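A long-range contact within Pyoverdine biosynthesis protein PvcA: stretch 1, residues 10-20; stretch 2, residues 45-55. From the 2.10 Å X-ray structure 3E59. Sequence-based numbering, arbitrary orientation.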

# COMPACT_ATOMS: atom_id res chain seq x y z
N THR A 10 -23.35 -1.05 17.73
CA THR A 10 -23.23 -2.21 16.80
C THR A 10 -21.80 -2.67 16.51
O THR A 10 -20.97 -1.88 16.05
CB THR A 10 -24.00 -1.97 15.48
N LEU A 11 -21.53 -3.96 16.76
CA LEU A 11 -20.21 -4.55 16.53
C LEU A 11 -19.60 -4.24 15.15
O LEU A 11 -18.46 -3.82 15.10
CB LEU A 11 -20.20 -6.07 16.77
CG LEU A 11 -20.11 -6.59 18.21
CD1 LEU A 11 -20.45 -8.07 18.26
CD2 LEU A 11 -18.74 -6.34 18.79
N PRO A 12 -20.37 -4.46 14.05
CA PRO A 12 -19.88 -4.06 12.72
C PRO A 12 -19.55 -2.57 12.59
O PRO A 12 -18.53 -2.23 11.99
CB PRO A 12 -21.05 -4.43 11.80
CG PRO A 12 -21.76 -5.52 12.51
CD PRO A 12 -21.67 -5.14 13.96
N ALA A 13 -20.38 -1.70 13.16
CA ALA A 13 -20.13 -0.26 13.09
C ALA A 13 -18.94 0.18 13.94
O ALA A 13 -18.29 1.19 13.62
CB ALA A 13 -21.38 0.53 13.48
N ARG A 14 -18.65 -0.57 15.00
CA ARG A 14 -17.51 -0.29 15.87
C ARG A 14 -16.20 -0.65 15.16
O ARG A 14 -15.21 0.06 15.28
CB ARG A 14 -17.62 -1.07 17.19
CG ARG A 14 -18.69 -0.55 18.16
CD ARG A 14 -18.68 -1.34 19.47
NE ARG A 14 -17.43 -1.14 20.22
CZ ARG A 14 -17.14 -1.75 21.37
NH1 ARG A 14 -17.99 -2.61 21.93
NH2 ARG A 14 -15.98 -1.50 21.97
N VAL A 15 -16.22 -1.76 14.41
CA VAL A 15 -15.07 -2.13 13.58
C VAL A 15 -14.79 -0.99 12.60
O VAL A 15 -13.66 -0.51 12.50
CB VAL A 15 -15.29 -3.48 12.83
CG1 VAL A 15 -14.11 -3.79 11.89
CG2 VAL A 15 -15.49 -4.62 13.82
N LEU A 16 -15.85 -0.55 11.91
CA LEU A 16 -15.71 0.46 10.86
C LEU A 16 -15.20 1.78 11.44
O LEU A 16 -14.32 2.41 10.86
CB LEU A 16 -17.04 0.65 10.11
CG LEU A 16 -17.01 1.65 8.94
CD1 LEU A 16 -16.00 1.26 7.85
CD2 LEU A 16 -18.40 1.83 8.34
N LYS A 17 -15.75 2.18 12.58
CA LYS A 17 -15.35 3.42 13.26
C LYS A 17 -13.85 3.39 13.59
O LYS A 17 -13.18 4.41 13.52
CB LYS A 17 -16.20 3.69 14.51
N GLU A 18 -13.36 2.20 13.93
CA GLU A 18 -11.93 1.95 14.13
C GLU A 18 -11.08 2.19 12.86
O GLU A 18 -9.98 2.75 12.93
CB GLU A 18 -11.72 0.52 14.66
CG GLU A 18 -10.30 0.17 15.02
CD GLU A 18 -9.80 0.96 16.22
OE1 GLU A 18 -10.55 1.05 17.21
OE2 GLU A 18 -8.66 1.47 16.15
N LEU A 19 -11.58 1.76 11.71
CA LEU A 19 -10.90 1.98 10.42
C LEU A 19 -10.99 3.44 9.97
O LEU A 19 -10.05 3.96 9.39
CB LEU A 19 -11.50 1.08 9.33
CG LEU A 19 -11.63 -0.42 9.62
CD1 LEU A 19 -12.52 -1.11 8.58
CD2 LEU A 19 -10.26 -1.08 9.69
N LEU A 20 -12.14 4.07 10.21
CA LEU A 20 -12.43 5.41 9.72
C LEU A 20 -11.47 6.48 10.27
O LEU A 20 -11.23 7.49 9.60
CB LEU A 20 -13.89 5.78 10.03
CG LEU A 20 -14.99 5.19 9.12
CD1 LEU A 20 -16.35 5.46 9.72
CD2 LEU A 20 -14.90 5.76 7.70
N VAL A 45 -21.35 0.28 1.92
CA VAL A 45 -20.51 -0.73 1.27
C VAL A 45 -19.85 -1.68 2.29
O VAL A 45 -19.91 -2.89 2.13
CB VAL A 45 -19.43 -0.06 0.37
CG1 VAL A 45 -18.52 -1.11 -0.26
CG2 VAL A 45 -20.08 0.79 -0.70
N GLN A 46 -19.26 -1.12 3.33
CA GLN A 46 -18.36 -1.89 4.19
C GLN A 46 -19.06 -2.68 5.27
O GLN A 46 -18.63 -3.78 5.60
CB GLN A 46 -17.28 -0.99 4.80
CG GLN A 46 -16.39 -0.26 3.77
CD GLN A 46 -15.56 -1.20 2.88
OE1 GLN A 46 -15.34 -2.37 3.22
NE2 GLN A 46 -15.10 -0.68 1.74
N LEU A 47 -20.13 -2.11 5.83
CA LEU A 47 -20.82 -2.70 6.99
C LEU A 47 -21.38 -4.13 6.82
O LEU A 47 -21.16 -4.97 7.69
CB LEU A 47 -21.89 -1.76 7.59
CG LEU A 47 -21.40 -0.65 8.54
CD1 LEU A 47 -22.55 -0.04 9.33
CD2 LEU A 47 -20.36 -1.19 9.51
N PRO A 48 -22.10 -4.40 5.72
CA PRO A 48 -22.53 -5.81 5.58
C PRO A 48 -21.36 -6.76 5.33
O PRO A 48 -21.46 -7.94 5.68
CB PRO A 48 -23.49 -5.78 4.39
CG PRO A 48 -23.20 -4.53 3.66
CD PRO A 48 -22.56 -3.56 4.60
N ARG A 49 -20.25 -6.26 4.77
CA ARG A 49 -19.06 -7.08 4.50
C ARG A 49 -18.36 -7.51 5.80
O ARG A 49 -17.98 -8.67 5.95
CB ARG A 49 -18.08 -6.35 3.56
CG ARG A 49 -18.58 -6.15 2.13
CD ARG A 49 -17.53 -5.50 1.23
NE ARG A 49 -16.38 -6.38 0.96
CZ ARG A 49 -16.41 -7.45 0.17
NH1 ARG A 49 -17.53 -7.81 -0.45
NH2 ARG A 49 -15.32 -8.18 -0.00
N ILE A 50 -18.21 -6.56 6.72
CA ILE A 50 -17.68 -6.82 8.06
C ILE A 50 -18.66 -7.71 8.82
O ILE A 50 -18.25 -8.68 9.47
CB ILE A 50 -17.46 -5.51 8.87
CG1 ILE A 50 -16.37 -4.64 8.22
CG2 ILE A 50 -17.12 -5.81 10.34
CD1 ILE A 50 -16.38 -3.21 8.68
N ALA A 51 -19.94 -7.38 8.72
CA ALA A 51 -21.00 -8.10 9.43
C ALA A 51 -21.07 -9.58 9.04
O ALA A 51 -21.46 -10.41 9.85
CB ALA A 51 -22.34 -7.41 9.22
N ALA A 52 -20.68 -9.90 7.81
CA ALA A 52 -20.64 -11.28 7.33
C ALA A 52 -19.73 -12.16 8.19
O ALA A 52 -20.11 -13.27 8.57
CB ALA A 52 -20.19 -11.31 5.88
N PHE A 53 -18.53 -11.66 8.51
CA PHE A 53 -17.61 -12.38 9.40
C PHE A 53 -18.18 -12.53 10.82
O PHE A 53 -18.11 -13.61 11.40
CB PHE A 53 -16.23 -11.70 9.43
CG PHE A 53 -15.48 -11.79 8.12
CD1 PHE A 53 -14.85 -12.98 7.74
CD2 PHE A 53 -15.40 -10.68 7.27
CE1 PHE A 53 -14.17 -13.07 6.52
CE2 PHE A 53 -14.71 -10.77 6.05
CZ PHE A 53 -14.10 -11.96 5.67
N ILE A 54 -18.74 -11.43 11.34
CA ILE A 54 -19.25 -11.38 12.72
C ILE A 54 -20.43 -12.34 12.94
O ILE A 54 -20.50 -13.02 13.97
CB ILE A 54 -19.58 -9.93 13.17
CG1 ILE A 54 -18.32 -9.05 13.10
CG2 ILE A 54 -20.17 -9.91 14.60
CD1 ILE A 54 -18.55 -7.60 13.42
N GLU A 55 -21.33 -12.40 11.96
CA GLU A 55 -22.49 -13.29 12.00
C GLU A 55 -22.06 -14.76 12.02
O GLU A 55 -22.72 -15.59 12.62
CB GLU A 55 -23.44 -13.01 10.84
CG GLU A 55 -24.42 -11.86 11.14
CD GLU A 55 -24.97 -11.15 9.89
OE1 GLU A 55 -24.55 -11.48 8.75
OE2 GLU A 55 -25.82 -10.24 10.06

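Two helices, residues 11-20 and 45-55, pack against each other mainly through apolar side chains, with some contacts to backbone atoms. Their axes approach to 8.8 Å and their N-to-C directions differ by 121°, so the chains run more nearly antiparallel than parallel but cross obliquely. Such a crossing concentrates the contact around one region, and the nearest backbone point is Pro12 to Ala51, whose CA atoms lie 5.3 Å apart. About 450 Å² of surface, summed over both sides, is buried between the stretches.

The backbone hydrogen bonds described here stay within each stretch. In the first, Arg14 N bonds to Thr10 O at 2.9 Å and Leu16 N to Pro12 O at 3.2 Å, the usual i to i-4 pattern. Thr10 occupies the N-cap position without a side-chain capping bond, and Pro12 follows in the first turn, where its lack of an amide hydrogen costs nothing because no preceding turn offers that nitrogen a carbonyl. Pro48 is placed differently: it lies inside the second helix, its N has no bond to the turn before, and the helix kinks there. Its CB points away from the partner, and the regular pattern continues past it, with Ala51 N bonded to Leu47 O at 2.9 Å. No hydrogen bond links the two stretches, as suits an interface lined by aliphatic side chains.

The clearest interlocking is a knob into a hole. Ile50 points toward the first helix and sits among Pro12, Val15, Leu16 and Leu19, at positions i, i+3, i+4 and i+7, and therefore gathered on one helical face. The beta-branched side chain reaches this pocket with two arms: Ile50 CG2 lies 3.9 Å from Val15 CB and 4.4 Å from Pro12 CB, while Ile50 CD1 extends to 4.2 Å from Leu16 CB and 4.4 Å from Leu19 CD1.

Around this knob, small or compact groups permit close approach. The CA-to-CB bond of Pro12 points toward the second helix, and Pro12 CG rests 3.8 Å from Ala51 CB; the single methyl of Ala51 is short enough to fit where the backbones come nearest. Further along the second helix, one turn past Ile50, Ile54 sends CD1 to 3.9 Å from Pro12 CG, 4.0 Å from Leu11 CB and 4.3 Å from Val15 CG2. Its extended chi2 of 176° (t) carries that methyl out to the start of the first helix.

Leu47 covers the other end of the patch. Its CB points sideways, but the end of the side chain comes nearer, and the branch at CG sets two methyls at different places: Leu47 CD2 lies 3.8 Å from Leu16 CD2 and 4.0 Å from Pro12 CB, and Leu47 CD1 is 4.3 Å from Ala13 CB. Leu47 CD2 also approaches Pro12 O at 3.3 Å, a snug van der Waals contact with backbone. Gln46 contributes through its aliphatic base, with Gln46 CB 4.0 Å from Leu16 CD1; its end leads away, and NE2 is hydrogen-bonded elsewhere in the structure.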